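Local coordinates for protein EmGH1 (Erythrobacter marinus, PDB 5Z87) that probably hydrolyses beta-glucosidic linkages as a glycoside hydrolase family 3 enzyme, releasing glucose from beta-linked sugars, at residues Q145-V158 with S193-S207. Numbering follows the deposited sequence.
Sequences QAMAMACAFRPDMV and SEETWGEDPHVVTVS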
ATOM      1  N   GLN A 145     -15.639 -17.021 -14.773  1.00 22.22           N
ATOM      2  CA  GLN A 145     -14.296 -16.628 -14.374  1.00 20.36           C
ATOM      3  C   GLN A 145     -14.030 -17.023 -12.918  1.00 21.01           C
ATOM      4  O   GLN A 145     -14.948 -17.302 -12.141  1.00 20.61           O
ATOM      5  CB  GLN A 145     -14.116 -15.125 -14.597  1.00 20.90           C
ATOM      6  CG  GLN A 145     -12.718 -14.572 -14.330  1.00 23.50           C
ATOM      7  CD  GLN A 145     -11.633 -15.273 -15.142  1.00 22.27           C
ATOM      8  OE1 GLN A 145     -11.311 -16.444 -14.908  1.00 24.32           O
ATOM      9  NE2 GLN A 145     -11.045 -14.546 -16.077  1.00 18.91           N
ATOM     10  N   ALA A 146     -12.746 -17.069 -12.554  1.00 18.81           N
ATOM     11  CA  ALA A 146     -12.367 -17.603 -11.245  1.00 19.22           C
ATOM     12  C   ALA A 146     -13.008 -16.811 -10.092  1.00 18.82           C
ATOM     13  O   ALA A 146     -13.564 -17.395  -9.152  1.00 13.80           O
ATOM     14  CB  ALA A 146     -10.838 -17.635 -11.133  1.00 16.48           C
ATOM     15  N   MET A 147     -12.966 -15.478 -10.154  1.00 18.14           N
ATOM     16  CA  MET A 147     -13.584 -14.689  -9.083  1.00 18.29           C
ATOM     17  C   MET A 147     -15.097 -14.886  -9.040  1.00 18.77           C
ATOM     18  O   MET A 147     -15.686 -14.946  -7.954  1.00 23.56           O
ATOM     19  CB  MET A 147     -13.260 -13.204  -9.238  1.00 18.68           C
ATOM     20  CG  MET A 147     -13.740 -12.367  -8.039  1.00 19.45           C
ATOM     21  SD  MET A 147     -12.801 -10.844  -7.904  1.00 27.11           S
ATOM     22  CE  MET A 147     -11.367 -11.365  -6.960  1.00 15.95           C
ATOM     23  N   ALA A 148     -15.745 -14.991 -10.203  1.00 17.25           N
ATOM     24  CA  ALA A 148     -17.169 -15.324 -10.226  1.00 18.89           C
ATOM     25  C   ALA A 148     -17.431 -16.636  -9.503  1.00 18.20           C
ATOM     26  O   ALA A 148     -18.300 -16.719  -8.623  1.00 22.82           O
ATOM     27  CB  ALA A 148     -17.672 -15.403 -11.669  1.00 19.95           C
ATOM     28  N   MET A 149     -16.669 -17.670  -9.842  1.00 19.97           N
ATOM     29  CA  MET A 149     -16.900 -18.973  -9.226  1.00 19.48           C
ATOM     30  C   MET A 149     -16.631 -18.938  -7.733  1.00 21.69           C
ATOM     31  O   MET A 149     -17.233 -19.713  -6.973  1.00 23.75           O
ATOM     32  CB  MET A 149     -16.035 -20.033  -9.899  1.00 19.18           C
ATOM     33  CG  MET A 149     -16.443 -20.349 -11.341  1.00 22.41           C
ATOM     34  SD  MET A 149     -15.705 -21.909 -11.871  1.00 25.83           S
ATOM     35  CE  MET A 149     -14.064 -21.394 -12.336  1.00 16.47           C
ATOM     36  N   ALA A 150     -15.725 -18.057  -7.289  1.00 18.10           N
ATOM     37  CA  ALA A 150     -15.486 -17.918  -5.853  1.00 17.71           C
ATOM     38  C   ALA A 150     -16.728 -17.424  -5.121  1.00 20.49           C
ATOM     39  O   ALA A 150     -16.873 -17.673  -3.915  1.00 21.98           O
ATOM     40  CB  ALA A 150     -14.312 -16.963  -5.593  1.00 16.66           C
ATOM     41  N   CYS A 151     -17.619 -16.699  -5.819  1.00 18.32           N
ATOM     42  CA  CYS A 151     -18.824 -16.197  -5.165  1.00 19.26           C
ATOM     43  C   CYS A 151     -19.785 -17.310  -4.829  1.00 16.48           C
ATOM     44  O   CYS A 151     -20.674 -17.110  -3.998  1.00 19.92           O
ATOM     45  CB  CYS A 151     -19.573 -15.185  -6.031  1.00 16.41           C
ATOM     46  SG  CYS A 151     -18.657 -13.777  -6.593  1.00 18.01           S
ATOM     47  N   ALA A 152     -19.625 -18.472  -5.459  1.00 18.80           N
ATOM     48  CA  ALA A 152     -20.581 -19.557  -5.282  1.00 21.04           C
ATOM     49  C   ALA A 152     -20.435 -20.234  -3.929  1.00 18.72           C
ATOM     50  O   ALA A 152     -21.410 -20.803  -3.419  1.00 24.27           O
ATOM     51  CB  ALA A 152     -20.418 -20.582  -6.404  1.00 20.27           C
ATOM     52  N   PHE A 153     -19.241 -20.193  -3.336  1.00 15.58           N
ATOM     53  CA  PHE A 153     -18.960 -20.938  -2.098  1.00 14.98           C
ATOM     54  C   PHE A 153     -19.414 -22.395  -2.223  1.00 23.51           C
ATOM     55  O   PHE A 153     -20.009 -22.972  -1.308  1.00 18.68           O
ATOM     56  CB  PHE A 153     -19.584 -20.242  -0.880  1.00 16.80           C
ATOM     57  CG  PHE A 153     -18.844 -18.988  -0.481  1.00 20.32           C
ATOM     58  CD1 PHE A 153     -18.983 -17.821  -1.230  1.00 18.23           C
ATOM     59  CD2 PHE A 153     -17.970 -18.989   0.603  1.00 18.35           C
ATOM     60  CE1 PHE A 153     -18.281 -16.652  -0.899  1.00 19.41           C
ATOM     61  CE2 PHE A 153     -17.257 -17.833   0.953  1.00 19.02           C
ATOM     62  CZ  PHE A 153     -17.412 -16.657   0.194  1.00 22.52           C
ATOM     63  N   ARG A 154     -19.117 -22.996  -3.381  1.00 17.14           N
ATOM     64  CA  ARG A 154     -19.446 -24.392  -3.683  1.00 24.76           C
ATOM     65  C   ARG A 154     -18.181 -25.095  -4.159  1.00 27.75           C
ATOM     66  O   ARG A 154     -18.010 -25.344  -5.360  1.00 25.05           O
ATOM     67  CB  ARG A 154     -20.542 -24.492  -4.749  1.00 26.85           C
ATOM     68  CG  ARG A 154     -21.936 -24.082  -4.293  1.00 25.31           C
ATOM     69  CD  ARG A 154     -22.467 -25.048  -3.258  1.00 28.77           C
ATOM     70  NE  ARG A 154     -22.581 -26.403  -3.793  1.00 35.68           N
ATOM     71  CZ  ARG A 154     -23.599 -26.837  -4.531  1.00 37.39           C
ATOM     72  NH1 ARG A 154     -24.612 -26.029  -4.829  1.00 28.58           N
ATOM     73  NH2 ARG A 154     -23.603 -28.088  -4.967  1.00 36.58           N
ATOM     74  N   PRO A 155     -17.254 -25.405  -3.253  1.00 25.78           N
ATOM     75  CA  PRO A 155     -16.022 -26.070  -3.705  1.00 25.57           C
ATOM     76  C   PRO A 155     -16.279 -27.439  -4.312  1.00 28.99           C
ATOM     77  O   PRO A 155     -15.506 -27.873  -5.177  1.00 23.82           O
ATOM     78  CB  PRO A 155     -15.162 -26.141  -2.434  1.00 26.68           C
ATOM     79  CG  PRO A 155     -16.085 -25.819  -1.291  1.00 29.71           C
ATOM     80  CD  PRO A 155     -17.187 -24.989  -1.839  1.00 26.49           C
ATOM     81  N   ASP A 156     -17.360 -28.117  -3.914  1.00 25.92           N
ATOM     82  CA  ASP A 156     -17.726 -29.378  -4.554  1.00 25.89           C
ATOM     83  C   ASP A 156     -17.993 -29.177  -6.039  1.00 30.36           C
ATOM     84  O   ASP A 156     -17.592 -30.004  -6.868  1.00 29.17           O
ATOM     85  CB  ASP A 156     -18.948 -29.995  -3.863  1.00 27.37           C
ATOM     86  CG  ASP A 156     -20.184 -29.075  -3.894  1.00 32.04           C
ATOM     87  OD1 ASP A 156     -20.043 -27.832  -3.945  1.00 31.99           O
ATOM     88  OD2 ASP A 156     -21.309 -29.604  -3.867  1.00 39.87           O
ATOM     89  N   MET A 157     -18.644 -28.074  -6.406  1.00 21.32           N
ATOM     90  CA  MET A 157     -18.860 -27.841  -7.827  1.00 23.29           C
ATOM     91  C   MET A 157     -17.598 -27.343  -8.518  1.00 29.25           C
ATOM     92  O   MET A 157     -17.416 -27.589  -9.720  1.00 23.90           O
ATOM     93  CB  MET A 157     -20.011 -26.860  -8.024  1.00 26.74           C
ATOM     94  CG  MET A 157     -21.370 -27.452  -7.673  1.00 27.72           C
ATOM     95  SD  MET A 157     -22.703 -26.257  -7.915  1.00 36.16           S
ATOM     96  CE  MET A 157     -22.487 -25.806  -9.636  1.00 24.35           C
ATOM     97  N   VAL A 158     -16.723 -26.644  -7.781  1.00 23.09           N
ATOM     98  CA  VAL A 158     -15.432 -26.234  -8.333  1.00 26.58           C
ATOM     99  C   VAL A 158     -14.642 -27.456  -8.791  1.00 23.10           C
ATOM    100  O   VAL A 158     -14.076 -27.475  -9.892  1.00 20.61           O
ATOM    101  CB  VAL A 158     -14.640 -25.410  -7.300  1.00 28.48           C
ATOM    102  CG1 VAL A 158     -13.220 -25.182  -7.781  1.00 20.05           C
ATOM    103  CG2 VAL A 158     -15.331 -24.080  -7.021  1.00 22.65           C
ATOM    104  N   SER A 193      -7.097  -9.157 -10.941  1.00 14.75           N
ATOM    105  CA  SER A 193      -7.951  -9.543  -9.818  1.00 18.23           C
ATOM    106  C   SER A 193      -8.898 -10.696 -10.170  1.00 19.97           C
ATOM    107  O   SER A 193      -9.074 -11.630  -9.375  1.00 15.29           O
ATOM    108  CB  SER A 193      -8.756  -8.334  -9.333  1.00 14.40           C
ATOM    109  OG  SER A 193      -7.907  -7.287  -8.892  1.00 17.64           O
ATOM    110  N   GLU A 194      -9.520 -10.646 -11.355  1.00 13.58           N
ATOM    111  CA  GLU A 194     -10.542 -11.638 -11.697  1.00 19.19           C
ATOM    112  C   GLU A 194      -9.998 -13.065 -11.740  1.00 19.93           C
ATOM    113  O   GLU A 194     -10.776 -14.017 -11.603  1.00 18.10           O
ATOM    114  CB  GLU A 194     -11.151 -11.290 -13.045  1.00 23.89           C
ATOM    115  CG  GLU A 194     -10.142 -11.433 -14.176  1.00 22.30           C
ATOM    116  CD  GLU A 194     -10.660 -10.895 -15.488  1.00 24.51           C
ATOM    117  OE1 GLU A 194     -11.139 -11.689 -16.322  1.00 26.36           O
ATOM    118  OE2 GLU A 194     -10.593  -9.670 -15.677  1.00 27.30           O
ATOM    119  N   GLU A 195      -8.685 -13.235 -11.927  1.00 17.48           N
ATOM    120  CA  GLU A 195      -8.104 -14.569 -11.974  1.00 19.69           C
ATOM    121  C   GLU A 195      -8.013 -15.231 -10.610  1.00 24.99           C
ATOM    122  O   GLU A 195      -7.736 -16.441 -10.557  1.00 20.01           O
ATOM    123  CB  GLU A 195      -6.702 -14.529 -12.565  1.00 16.85           C
ATOM    124  CG  GLU A 195      -6.590 -13.808 -13.863  1.00 20.77           C
ATOM    125  CD  GLU A 195      -5.176 -13.900 -14.396  1.00 29.46           C
ATOM    126  OE1 GLU A 195      -4.817 -13.071 -15.266  1.00 25.24           O
ATOM    127  OE2 GLU A 195      -4.430 -14.795 -13.910  1.00 21.90           O
ATOM    128  N   THR A 196      -8.222 -14.478  -9.523  1.00 18.41           N
ATOM    129  CA  THR A 196      -8.044 -14.983  -8.173  1.00 16.59           C
ATOM    130  C   THR A 196      -9.381 -15.383  -7.578  1.00 17.96           C
ATOM    131  O   THR A 196     -10.445 -15.079  -8.114  1.00 19.90           O
ATOM    132  CB  THR A 196      -7.392 -13.934  -7.264  1.00 20.49           C
ATOM    133  OG1 THR A 196      -8.361 -12.916  -6.937  1.00 14.05           O
ATOM    134  CG2 THR A 196      -6.191 -13.337  -7.926  1.00  9.85           C
ATOM    135  N   TRP A 197      -9.307 -16.034  -6.421  1.00 16.80           N
ATOM    136  CA  TRP A 197     -10.481 -16.434  -5.663  1.00 17.19           C
ATOM    137  C   TRP A 197     -10.760 -15.495  -4.494  1.00 15.69           C
ATOM    138  O   TRP A 197     -11.430 -15.876  -3.532  1.00 20.73           O
ATOM    139  CB  TRP A 197     -10.322 -17.891  -5.213  1.00 15.23           C
ATOM    140  CG  TRP A 197     -10.313 -18.789  -6.446  1.00 19.65           C
ATOM    141  CD1 TRP A 197      -9.301 -18.915  -7.352  1.00 14.80           C
ATOM    142  CD2 TRP A 197     -11.399 -19.590  -6.949  1.00 21.00           C
ATOM    143  NE1 TRP A 197      -9.671 -19.762  -8.367  1.00 18.65           N
ATOM    144  CE2 TRP A 197     -10.949 -20.200  -8.138  1.00 21.90           C
ATOM    145  CE3 TRP A 197     -12.695 -19.875  -6.491  1.00 19.54           C
ATOM    146  CZ2 TRP A 197     -11.755 -21.076  -8.884  1.00 20.71           C
ATOM    147  CZ3 TRP A 197     -13.484 -20.751  -7.225  1.00 21.25           C
ATOM    148  CH2 TRP A 197     -13.012 -21.337  -8.409  1.00 20.54           C
ATOM    149  N   GLY A 198     -10.283 -14.269  -4.567  1.00 21.30           N
ATOM    150  CA  GLY A 198     -10.686 -13.268  -3.612  1.00 20.95           C
ATOM    151  C   GLY A 198      -9.574 -12.884  -2.664  1.00 18.98           C
ATOM    152  O   GLY A 198      -8.390 -13.135  -2.904  1.00 16.06           O
ATOM    153  N   GLU A 199      -9.978 -12.264  -1.555  1.00 16.33           N
ATOM    154  CA  GLU A 199      -9.051 -11.755  -0.558  1.00 20.04           C
ATOM    155  C   GLU A 199      -8.834 -12.703   0.620  1.00 15.07           C
ATOM    156  O   GLU A 199      -7.902 -12.491   1.401  1.00 16.59           O
ATOM    157  CB  GLU A 199      -9.558 -10.396  -0.027  1.00 16.87           C
ATOM    158  CG  GLU A 199     -10.774 -10.480   0.917  1.00 15.00           C
ATOM    159  CD  GLU A 199     -11.381  -9.105   1.258  1.00 18.81           C
ATOM    160  OE1 GLU A 199     -11.335  -8.200   0.394  1.00 17.12           O
ATOM    161  OE2 GLU A 199     -11.911  -8.939   2.385  1.00 16.82           O
ATOM    162  N   ASP A 200      -9.660 -13.700   0.787  1.00 13.74           N
ATOM    163  CA  ASP A 200      -9.588 -14.433   2.052  1.00 24.53           C
ATOM    164  C   ASP A 200      -8.675 -15.651   1.936  1.00 20.38           C
ATOM    165  O   ASP A 200      -8.852 -16.462   1.019  1.00 18.38           O
ATOM    166  CB  ASP A 200     -10.961 -14.894   2.489  1.00 16.33           C
ATOM    167  CG  ASP A 200     -10.906 -15.684   3.770  1.00 21.17           C
ATOM    168  OD1 ASP A 200     -10.408 -15.135   4.774  1.00 20.92           O
ATOM    169  OD2 ASP A 200     -11.344 -16.849   3.772  1.00 19.93           O
ATOM    170  N   PRO A 201      -7.724 -15.830   2.866  1.00 25.40           N
ATOM    171  CA  PRO A 201      -6.841 -17.010   2.785  1.00 16.98           C
ATOM    172  C   PRO A 201      -7.585 -18.328   2.875  1.00 24.42           C
ATOM    173  O   PRO A 201      -7.247 -19.270   2.140  1.00 19.25           O
ATOM    174  CB  PRO A 201      -5.882 -16.804   3.963  1.00 22.18           C
ATOM    175  CG  PRO A 201      -5.853 -15.299   4.161  1.00 18.60           C
ATOM    176  CD  PRO A 201      -7.294 -14.893   3.923  1.00 22.37           C
ATOM    177  N   HIS A 202      -8.609 -18.425   3.727  1.00 19.80           N
ATOM    178  CA  HIS A 202      -9.319 -19.699   3.840  1.00 19.38           C
ATOM    179  C   HIS A 202     -10.054 -20.047   2.549  1.00 20.88           C
ATOM    180  O   HIS A 202      -9.991 -21.192   2.084  1.00 21.59           O
ATOM    181  CB  HIS A 202     -10.294 -19.674   5.017  1.00 20.60           C
ATOM    182  CG  HIS A 202     -11.131 -20.909   5.124  1.00 25.86           C
ATOM    183  ND1 HIS A 202     -10.669 -22.074   5.701  1.00 29.80           N
ATOM    184  CD2 HIS A 202     -12.395 -21.171   4.705  1.00 24.54           C
ATOM    185  CE1 HIS A 202     -11.615 -22.995   5.649  1.00 23.70           C
ATOM    186  NE2 HIS A 202     -12.673 -22.474   5.051  1.00 26.17           N
ATOM    187  N   VAL A 203     -10.747 -19.072   1.954  1.00 21.49           N
ATOM    188  CA  VAL A 203     -11.474 -19.313   0.711  1.00 21.29           C
ATOM    189  C   VAL A 203     -10.514 -19.710  -0.404  1.00 21.30           C
ATOM    190  O   VAL A 203     -10.758 -20.675  -1.143  1.00 23.63           O
ATOM    191  CB  VAL A 203     -12.310 -18.075   0.323  1.00 18.21           C
ATOM    192  CG1 VAL A 203     -12.656 -18.105  -1.164  1.00 16.44           C
ATOM    193  CG2 VAL A 203     -13.577 -17.980   1.190  1.00 12.33           C
ATOM    194  N   VAL A 204      -9.410 -18.972  -0.553  1.00 19.28           N
ATOM    195  CA  VAL A 204      -8.471 -19.280  -1.627  1.00 18.69           C
ATOM    196  C   VAL A 204      -7.815 -20.637  -1.390  1.00 18.23           C
ATOM    197  O   VAL A 204      -7.550 -21.382  -2.340  1.00 19.81           O
ATOM    198  CB  VAL A 204      -7.430 -18.150  -1.764  1.00 20.39           C
ATOM    199  CG1 VAL A 204      -6.373 -18.508  -2.781  1.00 17.88           C
ATOM    200  CG2 VAL A 204      -8.102 -16.863  -2.172  1.00 23.36           C
ATOM    201  N   THR A 205      -7.596 -20.998  -0.124  1.00 16.57           N
ATOM    202  CA  THR A 205      -7.024 -22.297   0.215  1.00 21.22           C
ATOM    203  C   THR A 205      -7.999 -23.423  -0.102  1.00 26.27           C
ATOM    204  O   THR A 205      -7.625 -24.441  -0.701  1.00 21.96           O
ATOM    205  CB  THR A 205      -6.635 -22.310   1.695  1.00 19.34           C
ATOM    206  OG1 THR A 205      -5.539 -21.411   1.889  1.00 18.17           O
ATOM    207  CG2 THR A 205      -6.240 -23.710   2.164  1.00 19.95           C
ATOM    208  N   VAL A 206      -9.262 -23.246   0.284  1.00 23.00           N
ATOM    209  CA  VAL A 206     -10.276 -24.251  -0.005  1.00 19.67           C
ATOM    210  C   VAL A 206     -10.463 -24.388  -1.507  1.00 23.66           C
ATOM    211  O   VAL A 206     -10.550 -25.500  -2.041  1.00 27.16           O
ATOM    212  CB  VAL A 206     -11.591 -23.883   0.705  1.00 28.73           C
ATOM    213  CG1 VAL A 206     -12.746 -24.663   0.109  1.00 26.03           C
ATOM    214  CG2 VAL A 206     -11.463 -24.129   2.207  1.00 22.31           C
ATOM    215  N   SER A 207     -10.491 -23.261  -2.215  1.00 20.43           N
ATOM    216  CA  SER A 207     -10.632 -23.311  -3.661  1.00 22.04           C
ATOM    217  C   SER A 207      -9.420 -23.963  -4.315  1.00 23.68           C
ATOM    218  O   SER A 207      -9.575 -24.779  -5.230  1.00 24.36           O
ATOM    219  CB  SER A 207     -10.850 -21.904  -4.214  1.00 16.71           C
ATOM    220  OG  SER A 207     -11.897 -21.251  -3.519  1.00 23.01           O
TER
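With CG of Q145 trans to its own backbone N (chi1 -175°) and the chain then bent at chi2, the amide meets the carboxylate of E194, whose extended chain crosses it at about a right angle. NE2 of Q145 donates to OE1 of E194 (2.9 Å) on the anti lone pair, the acceptor lying near the amide plane, while OE1 of Q145 turns back and accepts from N of A146 (2.8 Å). G451 contributes its O to the same NE2 and its N to the same carboxylate oxygen, tying this corner of the N-terminal domain to the C-terminal one. Were Q145 shortened to an alanine, E194 OE1 would probably keep G451 N but lose its side-chain donor, G451 O its NE2 partner and A146 N its side-chain acceptor. Two residues on from Q145, N of M147 donates to O of E194 (3.0 Å), and the bent M147 chain lays CE against S193 O and alongside T196 OG1. The carbonyl O of A146 lies over one face of the W197 indole, offset toward its rim. A150 CB reaches W197 CE3 (3.4 Å). M149 CB and V158 CG2 touch W197 CH2 and CZ3, and P155 CG packs on V206 CG1 (3.8 Å). Beside this apolar packing the buried amide is satisfied at both ends, which fixes its rotation, and E194 OE1 takes two donors.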